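Local coordinates for protein aspartate aminotransferase (PDB 3MEB) that probably catalyses, as a pyridoxal phosphate-dependent homodimer, the transfer of the amino group of L-aspartate to 2-oxoglutarate, giving oxaloacetate and L-glutamate, at residues A121-L126 / L316-T321; S127-L132 / Y159-K164; S131-F136 / K320-S325. One frame throughout, in Å; residues are numbered along the deposited sequence.

Contact 1 of 3, residues A121-L126 / L316-T321; sequences ASCQSL and LQIRKT. With EDO (1,2-ethanediol), chain L.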
loop_
_atom_site.group_PDB
_atom_site.type_symbol
_atom_site.label_atom_id
_atom_site.label_comp_id
_atom_site.label_asym_id
_atom_site.label_seq_id
_atom_site.Cartn_x
_atom_site.Cartn_y
_atom_site.Cartn_z
ATOM N N ALA A 121 18.330 3.418 -8.990
ATOM C CA ALA A 121 17.486 4.098 -8.038
ATOM C C ALA A 121 16.409 3.115 -7.578
ATOM O O ALA A 121 15.614 2.688 -8.399
ATOM C CB ALA A 121 16.861 5.301 -8.685
ATOM N N SER A 122 16.413 2.726 -6.294
ATOM C CA SER A 122 15.543 1.664 -5.812
ATOM C C SER A 122 14.648 2.194 -4.741
ATOM O O SER A 122 15.092 2.948 -3.866
ATOM C CB SER A 122 16.335 0.465 -5.292
ATOM O OG SER A 122 17.281 -0.017 -6.253
ATOM N N CYS A 123 13.378 1.821 -4.807
ATOM C CA CYS A 123 12.417 2.213 -3.770
ATOM C C CYS A 123 11.434 1.074 -3.551
ATOM O O CYS A 123 10.796 0.613 -4.503
ATOM C CB CYS A 123 11.665 3.489 -4.193
ATOM S SG CYS A 123 10.442 4.161 -3.072
ATOM N N GLN A 124 11.326 0.631 -2.302
ATOM C CA GLN A 124 10.322 -0.330 -1.932
ATOM C C GLN A 124 8.953 0.143 -2.337
ATOM O O GLN A 124 8.634 1.344 -2.246
ATOM C CB GLN A 124 10.304 -0.568 -0.415
ATOM C CG GLN A 124 9.408 -1.709 0.000
ATOM C CD GLN A 124 9.565 -2.059 1.465
ATOM O OE1 GLN A 124 10.633 -1.844 2.040
ATOM N NE2 GLN A 124 8.488 -2.509 2.091
ATOM N N SER A 125 8.147 -0.796 -2.793
ATOM C CA SER A 125 6.761 -0.486 -3.078
ATOM C C SER A 125 5.862 -1.640 -2.724
ATOM O O SER A 125 6.328 -2.634 -2.206
ATOM C CB SER A 125 6.574 -0.030 -4.524
ATOM O OG SER A 125 5.289 0.503 -4.681
ATOM N N LEU A 126 4.555 -1.481 -2.945
ATOM C CA LEU A 126 3.590 -2.480 -2.534
ATOM C C LEU A 126 3.475 -3.597 -3.586
ATOM O O LEU A 126 2.550 -3.628 -4.410
ATOM C CB LEU A 126 2.239 -1.826 -2.287
ATOM C CG LEU A 126 2.197 -1.021 -0.999
ATOM C CD1 LEU A 126 0.964 -0.185 -1.092
ATOM C CD2 LEU A 126 2.165 -1.873 0.273
ATOM N N LEU A 316 8.246 10.730 -2.662
ATOM C CA LEU A 316 7.277 11.806 -2.545
ATOM C C LEU A 316 5.916 11.296 -3.070
ATOM O O LEU A 316 4.893 11.499 -2.445
ATOM C CB LEU A 316 7.732 13.035 -3.314
ATOM C CG LEU A 316 6.736 14.167 -3.375
ATOM C CD1 LEU A 316 6.215 14.621 -1.997
ATOM C CD2 LEU A 316 7.384 15.283 -4.204
ATOM N N GLN A 317 5.936 10.574 -4.201
ATOM C CA GLN A 317 4.699 9.973 -4.723
ATOM C C GLN A 317 4.045 9.088 -3.694
ATOM O O GLN A 317 2.832 9.202 -3.407
ATOM C CB GLN A 317 4.987 9.162 -5.989
ATOM C CG GLN A 317 5.367 10.020 -7.224
ATOM C CD GLN A 317 5.943 9.147 -8.276
ATOM O OE1 GLN A 317 7.113 9.308 -8.691
ATOM N NE2 GLN A 317 5.168 8.146 -8.678
ATOM N N ILE A 318 4.861 8.221 -3.105
ATOM C CA ILE A 318 4.377 7.267 -2.132
ATOM C C ILE A 318 3.803 7.963 -0.883
ATOM O O ILE A 318 2.756 7.573 -0.381
ATOM C CB ILE A 318 5.488 6.266 -1.799
ATOM C CG1 ILE A 318 5.594 5.261 -2.957
ATOM C CG2 ILE A 318 5.238 5.519 -0.467
ATOM C CD1 ILE A 318 6.841 4.331 -2.849
ATOM N N ARG A 319 4.494 9.022 -0.448
ATOM C CA ARG A 319 4.081 9.820 0.722
ATOM C C ARG A 319 2.640 10.242 0.605
ATOM O O ARG A 319 1.887 10.163 1.586
ATOM C CB ARG A 319 4.950 11.072 0.878
ATOM C CG ARG A 319 4.625 11.933 2.083
ATOM C CD ARG A 319 4.522 11.155 3.408
ATOM N NE ARG A 319 4.746 12.053 4.545
ATOM C CZ ARG A 319 4.266 11.879 5.774
ATOM N NH1 ARG A 319 3.473 10.836 6.097
ATOM N NH2 ARG A 319 4.579 12.771 6.706
ATOM N N LYS A 320 2.269 10.691 -0.600
ATOM C CA LYS A 320 0.923 11.136 -0.921
ATOM C C LYS A 320 -0.108 10.041 -1.176
ATOM O O LYS A 320 -1.304 10.344 -1.319
ATOM C CB LYS A 320 0.952 12.030 -2.151
ATOM C CG LYS A 320 1.866 13.177 -2.023
ATOM C CD LYS A 320 1.805 14.018 -3.308
ATOM C CE LYS A 320 3.121 14.128 -3.953
ATOM N NZ LYS A 320 3.113 15.202 -4.945
ATOM N N THR A 321 0.324 8.788 -1.136
ATOM C CA THR A 321 -0.503 7.656 -1.511
ATOM C C THR A 321 -0.732 6.730 -0.347
ATOM O O THR A 321 -1.882 6.522 0.039
ATOM C CB THR A 321 0.090 6.908 -2.758
ATOM O OG1 THR A 321 0.539 7.872 -3.710
ATOM C CG2 THR A 321 -0.985 6.062 -3.424
HETATM C C1 EDO L . 2.898 9.255 9.304
HETATM O O1 EDO L . 2.623 8.532 8.083
HETATM C C2 EDO L . 4.167 10.082 9.264
HETATM O O2 EDO L . 3.879 11.449 8.931
#

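Contact 2 of 3, residues S127-L132 / Y159-K164; sequences SGTGSL and YGIYDK. With SO4 (sulfate ion), chain E.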
loop_
_atom_site.group_PDB
_atom_site.type_symbol
_atom_site.label_atom_id
_atom_site.label_comp_id
_atom_site.label_asym_id
_atom_site.label_seq_id
_atom_site.Cartn_x
_atom_site.Cartn_y
_atom_site.Cartn_z
ATOM N N SER A 127 4.455 -4.493 -3.536
ATOM C CA SER A 127 4.608 -5.593 -4.478
ATOM C C SER A 127 4.595 -5.119 -5.924
ATOM O O SER A 127 4.853 -3.937 -6.220
ATOM C CB SER A 127 3.533 -6.663 -4.198
ATOM O OG SER A 127 3.903 -7.924 -4.725
ATOM N N GLY A 128 4.275 -6.034 -6.827
ATOM C CA GLY A 128 4.275 -5.725 -8.238
ATOM C C GLY A 128 3.348 -4.592 -8.616
ATOM O O GLY A 128 3.715 -3.701 -9.390
ATOM N N THR A 129 2.112 -4.699 -8.149
ATOM C CA THR A 129 1.077 -3.744 -8.523
ATOM C C THR A 129 1.459 -2.349 -8.087
ATOM O O THR A 129 1.301 -1.392 -8.867
ATOM C CB THR A 129 -0.341 -4.153 -7.999
ATOM O OG1 THR A 129 -0.685 -5.460 -8.505
ATOM C CG2 THR A 129 -1.409 -3.140 -8.457
ATOM N N GLY A 130 1.894 -2.223 -6.830
ATOM C CA GLY A 130 2.238 -0.923 -6.257
ATOM C C GLY A 130 3.492 -0.366 -6.911
ATOM O O GLY A 130 3.656 0.850 -7.031
ATOM N N SER A 131 4.367 -1.270 -7.347
ATOM C CA SER A 131 5.581 -0.863 -8.085
ATOM C C SER A 131 5.186 -0.316 -9.468
ATOM O O SER A 131 5.673 0.739 -9.866
ATOM C CB SER A 131 6.575 -2.013 -8.149
ATOM O OG SER A 131 7.010 -2.402 -6.859
ATOM N N LEU A 132 4.233 -0.968 -10.148
ATOM C CA LEU A 132 3.734 -0.491 -11.451
ATOM C C LEU A 132 3.035 0.828 -11.323
ATOM O O LEU A 132 3.246 1.706 -12.136
ATOM C CB LEU A 132 2.748 -1.494 -12.080
ATOM C CG LEU A 132 3.309 -2.874 -12.475
ATOM C CD1 LEU A 132 2.205 -3.930 -12.499
ATOM C CD2 LEU A 132 4.113 -2.806 -13.847
ATOM N N TYR A 159 -4.047 -2.650 -17.660
ATOM C CA TYR A 159 -4.903 -1.636 -18.293
ATOM C C TYR A 159 -5.479 -0.723 -17.230
ATOM O O TYR A 159 -5.628 0.459 -17.454
ATOM C CB TYR A 159 -6.065 -2.252 -19.093
ATOM C CG TYR A 159 -5.587 -3.156 -20.209
ATOM C CD1 TYR A 159 -4.636 -2.723 -21.123
ATOM C CD2 TYR A 159 -6.080 -4.451 -20.343
ATOM C CE1 TYR A 159 -4.174 -3.574 -22.133
ATOM C CE2 TYR A 159 -5.625 -5.293 -21.345
ATOM C CZ TYR A 159 -4.681 -4.854 -22.229
ATOM O OH TYR A 159 -4.277 -5.717 -23.216
ATOM N N GLY A 160 -5.824 -1.286 -16.081
ATOM C CA GLY A 160 -6.428 -0.486 -15.006
ATOM C C GLY A 160 -5.423 0.375 -14.264
ATOM O O GLY A 160 -5.715 1.492 -13.884
ATOM N N ILE A 161 -4.246 -0.186 -14.009
ATOM C CA ILE A 161 -3.158 0.539 -13.391
ATOM C C ILE A 161 -2.872 1.719 -14.292
ATOM O O ILE A 161 -2.771 2.859 -13.830
ATOM C CB ILE A 161 -1.908 -0.326 -13.222
ATOM C CG1 ILE A 161 -2.199 -1.509 -12.283
ATOM C CG2 ILE A 161 -0.762 0.534 -12.666
ATOM C CD1 ILE A 161 -1.289 -2.714 -12.446
ATOM N N TYR A 162 -2.776 1.435 -15.593
ATOM C CA TYR A 162 -2.580 2.487 -16.583
ATOM C C TYR A 162 -3.704 3.522 -16.557
ATOM O O TYR A 162 -3.434 4.736 -16.573
ATOM C CB TYR A 162 -2.422 1.897 -17.990
ATOM C CG TYR A 162 -2.101 2.939 -19.016
ATOM C CD1 TYR A 162 -3.118 3.676 -19.599
ATOM C CD2 TYR A 162 -0.779 3.205 -19.409
ATOM C CE1 TYR A 162 -2.852 4.668 -20.542
ATOM C CE2 TYR A 162 -0.508 4.188 -20.366
ATOM C CZ TYR A 162 -1.554 4.919 -20.923
ATOM O OH TYR A 162 -1.370 5.906 -21.887
ATOM N N ASP A 163 -4.962 3.068 -16.518
ATOM C CA ASP A 163 -6.055 4.026 -16.584
ATOM C C ASP A 163 -6.030 4.987 -15.410
ATOM O O ASP A 163 -6.266 6.186 -15.558
ATOM C CB ASP A 163 -7.394 3.330 -16.613
ATOM C CG ASP A 163 -8.542 4.300 -16.714
ATOM O OD1 ASP A 163 -8.511 5.225 -17.569
ATOM O OD2 ASP A 163 -9.499 4.108 -15.948
ATOM N N LYS A 164 -5.741 4.490 -14.216
ATOM C CA LYS A 164 -5.789 5.413 -13.081
ATOM C C LYS A 164 -4.676 6.492 -13.169
ATOM O O LYS A 164 -4.913 7.625 -12.711
ATOM C CB LYS A 164 -5.743 4.639 -11.744
ATOM C CG LYS A 164 -5.505 5.543 -10.499
ATOM C CD LYS A 164 -5.779 4.819 -9.171
ATOM C CE LYS A 164 -5.367 5.698 -7.977
ATOM N NZ LYS A 164 -5.817 5.160 -6.665
HETATM S S SO4 E . 1.385 -8.468 -7.008
HETATM O O1 SO4 E . 2.737 -8.430 -7.513
HETATM O O2 SO4 E . 0.594 -9.176 -7.987
HETATM O O3 SO4 E . 1.318 -9.234 -5.764
HETATM O O4 SO4 E . 0.850 -7.127 -6.881
#

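Contact 3 of 3, residues S131-F136 / K320-S325; sequences SLHIGF and KTWSMS. With EDO (1,2-ethanediol), chain L.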
loop_
_atom_site.group_PDB
_atom_site.type_symbol
_atom_site.label_atom_id
_atom_site.label_comp_id
_atom_site.label_asym_id
_atom_site.label_seq_id
_atom_site.Cartn_x
_atom_site.Cartn_y
_atom_site.Cartn_z
ATOM N N SER A 131 4.367 -1.270 -7.347
ATOM C CA SER A 131 5.581 -0.863 -8.085
ATOM C C SER A 131 5.186 -0.316 -9.468
ATOM O O SER A 131 5.673 0.739 -9.866
ATOM C CB SER A 131 6.575 -2.013 -8.149
ATOM O OG SER A 131 7.010 -2.402 -6.859
ATOM N N LEU A 132 4.233 -0.968 -10.148
ATOM C CA LEU A 132 3.734 -0.491 -11.451
ATOM C C LEU A 132 3.035 0.828 -11.323
ATOM O O LEU A 132 3.246 1.706 -12.136
ATOM C CB LEU A 132 2.748 -1.494 -12.080
ATOM C CG LEU A 132 3.309 -2.874 -12.475
ATOM C CD1 LEU A 132 2.205 -3.930 -12.499
ATOM C CD2 LEU A 132 4.113 -2.806 -13.847
ATOM N N HIS A 133 2.125 0.932 -10.364
ATOM C CA HIS A 133 1.477 2.200 -10.105
ATOM C C HIS A 133 2.485 3.363 -10.003
ATOM O O HIS A 133 2.377 4.342 -10.745
ATOM C CB HIS A 133 0.560 2.158 -8.872
ATOM C CG HIS A 133 0.028 3.499 -8.490
ATOM N ND1 HIS A 133 -0.892 4.185 -9.259
ATOM C CD2 HIS A 133 0.309 4.298 -7.434
ATOM C CE1 HIS A 133 -1.145 5.353 -8.696
ATOM N NE2 HIS A 133 -0.423 5.451 -7.593
ATOM N N ILE A 134 3.422 3.238 -9.078
ATOM C CA ILE A 134 4.373 4.321 -8.784
ATOM C C ILE A 134 5.311 4.571 -9.969
ATOM O O ILE A 134 5.621 5.732 -10.285
ATOM C CB ILE A 134 5.186 4.054 -7.487
ATOM C CG1 ILE A 134 4.256 4.109 -6.271
ATOM C CG2 ILE A 134 6.327 5.097 -7.320
ATOM C CD1 ILE A 134 3.657 5.510 -5.991
ATOM N N GLY A 135 5.692 3.494 -10.654
ATOM C CA GLY A 135 6.571 3.600 -11.806
ATOM C C GLY A 135 5.861 4.212 -13.022
ATOM O O GLY A 135 6.405 5.107 -13.693
ATOM N N PHE A 136 4.612 3.812 -13.255
ATOM C CA PHE A 136 3.779 4.456 -14.304
ATOM C C PHE A 136 3.617 5.966 -14.050
ATOM O O PHE A 136 3.781 6.816 -14.968
ATOM C CB PHE A 136 2.397 3.798 -14.373
ATOM C CG PHE A 136 2.365 2.452 -15.044
ATOM C CD1 PHE A 136 3.515 1.692 -15.240
ATOM C CD2 PHE A 136 1.146 1.909 -15.443
ATOM C CE1 PHE A 136 3.439 0.427 -15.824
ATOM C CE2 PHE A 136 1.081 0.652 -16.014
ATOM C CZ PHE A 136 2.219 -0.082 -16.202
ATOM N N LYS A 320 2.269 10.691 -0.600
ATOM C CA LYS A 320 0.923 11.136 -0.921
ATOM C C LYS A 320 -0.108 10.041 -1.176
ATOM O O LYS A 320 -1.304 10.344 -1.319
ATOM C CB LYS A 320 0.952 12.030 -2.151
ATOM C CG LYS A 320 1.866 13.177 -2.023
ATOM C CD LYS A 320 1.805 14.018 -3.308
ATOM C CE LYS A 320 3.121 14.128 -3.953
ATOM N NZ LYS A 320 3.113 15.202 -4.945
ATOM N N THR A 321 0.324 8.788 -1.136
ATOM C CA THR A 321 -0.503 7.656 -1.511
ATOM C C THR A 321 -0.732 6.730 -0.347
ATOM O O THR A 321 -1.882 6.522 0.039
ATOM C CB THR A 321 0.090 6.908 -2.758
ATOM O OG1 THR A 321 0.539 7.872 -3.710
ATOM C CG2 THR A 321 -0.985 6.062 -3.424
ATOM N N TRP A 322 0.350 6.227 0.243
ATOM C CA TRP A 322 0.284 5.359 1.414
ATOM C C TRP A 322 1.399 5.581 2.465
ATOM O O TRP A 322 1.592 4.737 3.346
ATOM C CB TRP A 322 0.238 3.880 1.005
ATOM C CG TRP A 322 1.382 3.386 0.278
ATOM C CD1 TRP A 322 2.579 3.047 0.793
ATOM C CD2 TRP A 322 1.452 3.096 -1.140
ATOM N NE1 TRP A 322 3.416 2.580 -0.197
ATOM C CE2 TRP A 322 2.754 2.622 -1.399
ATOM C CE3 TRP A 322 0.556 3.231 -2.208
ATOM C CZ2 TRP A 322 3.162 2.244 -2.670
ATOM C CZ3 TRP A 322 0.963 2.866 -3.460
ATOM C CH2 TRP A 322 2.262 2.402 -3.695
ATOM N N SER A 323 2.050 6.748 2.384
ATOM C CA SER A 323 3.057 7.244 3.315
ATOM C C SER A 323 4.413 6.568 3.212
ATOM O O SER A 323 5.394 7.184 2.733
ATOM C CB SER A 323 2.542 7.291 4.749
ATOM O OG SER A 323 3.326 8.220 5.456
ATOM N N MET A 324 4.477 5.298 3.616
ATOM C CA MET A 324 5.633 4.468 3.252
ATOM C C MET A 324 5.174 3.012 3.273
ATOM O O MET A 324 3.996 2.734 3.605
ATOM C CB MET A 324 6.853 4.751 4.124
ATOM C CG MET A 324 6.814 4.125 5.462
ATOM S SD MET A 324 5.461 4.656 6.487
ATOM C CE MET A 324 6.045 6.319 6.982
ATOM N N SER A 325 6.067 2.100 2.909
ATOM C CA SER A 325 5.656 0.768 2.494
ATOM C C SER A 325 5.697 -0.198 3.695
ATOM O O SER A 325 6.009 0.219 4.826
ATOM C CB SER A 325 6.462 0.340 1.253
ATOM O OG SER A 325 6.097 1.142 0.101
HETATM C C1 EDO L . 2.898 9.255 9.304
HETATM O O1 EDO L . 2.623 8.532 8.083
HETATM C C2 EDO L . 4.167 10.082 9.264
HETATM O O2 EDO L . 3.879 11.449 8.931
#

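Contact 1 of 3, residues A121-L126 / L316-T321
Strand 120-125 runs past the last turn of helix 300-319 without a backbone bond between them, CA of Cys123 and CA of Ile318 standing 9.6 Å apart. The Ile318 side chain bridges that gap and ends in one methyl. Ile318 holds its CG1 branch extended (chi2 171°), which carries CD1 out from the helix to the strand. There CD1 lies 3.6 Å from Cys123 SG, which meets it because SG is turned anti to its own backbone N, and 3.5 Å from the carbonyl O of Gln124. The methyl thus meets a sulfur and a peptide oxygen that lie on the same flank of it, and all three residues are buried. The amide end of Gln124 leads away from the helix, and its NE2 makes a weak bond to Ala326 O. Ile318 also packs on Ile134 of helix 127-142.

Thr321 OG1 turns back to donate to Gln317 O at 2.7 Å, approaching from above the carbonyl plane, while Thr321 N bonds Ile318 O at 2.8 Å. The bent side chain of Arg319 points away from the strand: its NE forms a salt bridge with Asp34 of the second subunit, and NH2 donates to O2 of a bound ethanediol at 2.7 Å, with this oxygen at the edge of the guanidinium plane. The contact joins an outermost strand of the seven-stranded mixed sheet, the core of the large domain in aminotransferases of this family, to a long helix whose end reaches the dimer interface.

Contact 2 of 3, residues S127-L132 / Y159-K164
Ile161 sets CG1 beside its backbone N and keeps the chain nearly extended (chi2 157°), aiming CD1 at helix 127-142, where Leu132, with a similar pair of torsions, sends CD1 to meet it at 3.7 Å. These helices belong to the large domain of a fold-type I enzyme, and the start of helix 127-142 forms part of the cofactor pocket. The two side chains cross at about a right angle, and CG2 of Ile161 lies over Leu132 CB at 4.1 Å. Thr129 adds its methyl, CG2 being 4.0 Å from Ile161 CD1, while its hydroxyl turns to the pocket.

There a sulfate is held at the helix N-terminus: Thr129 N donates to its O4 at 3.0 Å (156°), and Gly128 N makes a weak bond to O1. Ser274, Ser276 and Arg285 of the same chain, and Tyr90 of the second subunit, bind the same ion, consistent with the subsite for the cofactor phosphate; the helix dipole would probably favour an anion here. Three residues on from Ile161, Lys164 forms a salt bridge with Glu137 of the second subunit. Ser127 O, one turn below Ser131, accepts twice, from Ser131 N at 2.9 Å and from Ser131 OG at 2.7 Å.

Contact 3 of 3, residues S131-F136 / K320-S325
His133 NE2 and Thr321 OG1, neighbours across the contact, both hydrogen-bond to Lys164 NZ of the second subunit, an ammonium that also forms a salt bridge with Glu137. The Thr321 methyl CG2 approaches His133 NE2 to 4.3 Å, obliquely to the imidazole. Next to it, Trp322 CZ3 lies 4.3 Å from His133 CD2, again at a slant. Closer packing comes from the far rim of the indole: Trp322 CH2 sits 3.7 Å from Ile134 CG1, the two side chains reaching toward each other from opposite directions. With chi1 at 62°, Trp322 CG lies between its backbone N and carbonyl carbon, and this brings the six-membered ring to the helix.

The contact seats the loop between helices 300-319 and 327-337 on helix 127-142, the large-domain helix whose N-terminus serves the cofactor pocket. The loop also crosses to the other active site of the dimer, since Trp322 O accepts from Arg285 NH2 of the second subunit. Rotation of the indole is restrained at its pyrrole edge, where NE1 donates to Ser325 OG at 3.1 Å in a nearly straight bond (166°), the oxygen lying almost in the ring plane. Ser323 OG, pointing away from the helix, donates to O1 of an ethanediol at 2.7 Å.

Contacts 1 and 3, with centres 4 Å apart, share Lys320 and Thr321 and are tied by two probable hydrogen bonds: Gln317 NE2 to Ile134 O (2.9 Å) and Ser323 N to Ile318 O (3.0 Å). Contacts 2 and 3 use overlapping parts of helix 127-142, sharing Ser131 and Leu132, their centres 9 Å apart; Ile161 CG2 of contact 2 also reaches Phe136 CD2 at 3.6 Å. The strand of contact 1 leads directly into this helix, and Ser125 OG bonds, probably, to Gly130 O at 2.9 Å. Contact 2 lies at the cofactor, the Thr129 side chain about 3 Å from bound pyridoxal phosphate; Trp322 and Ile318 are about 7 Å and about 10 Å, by side chain, from the nearest bound cofactor of the dimer. All three contacts touch the second subunit.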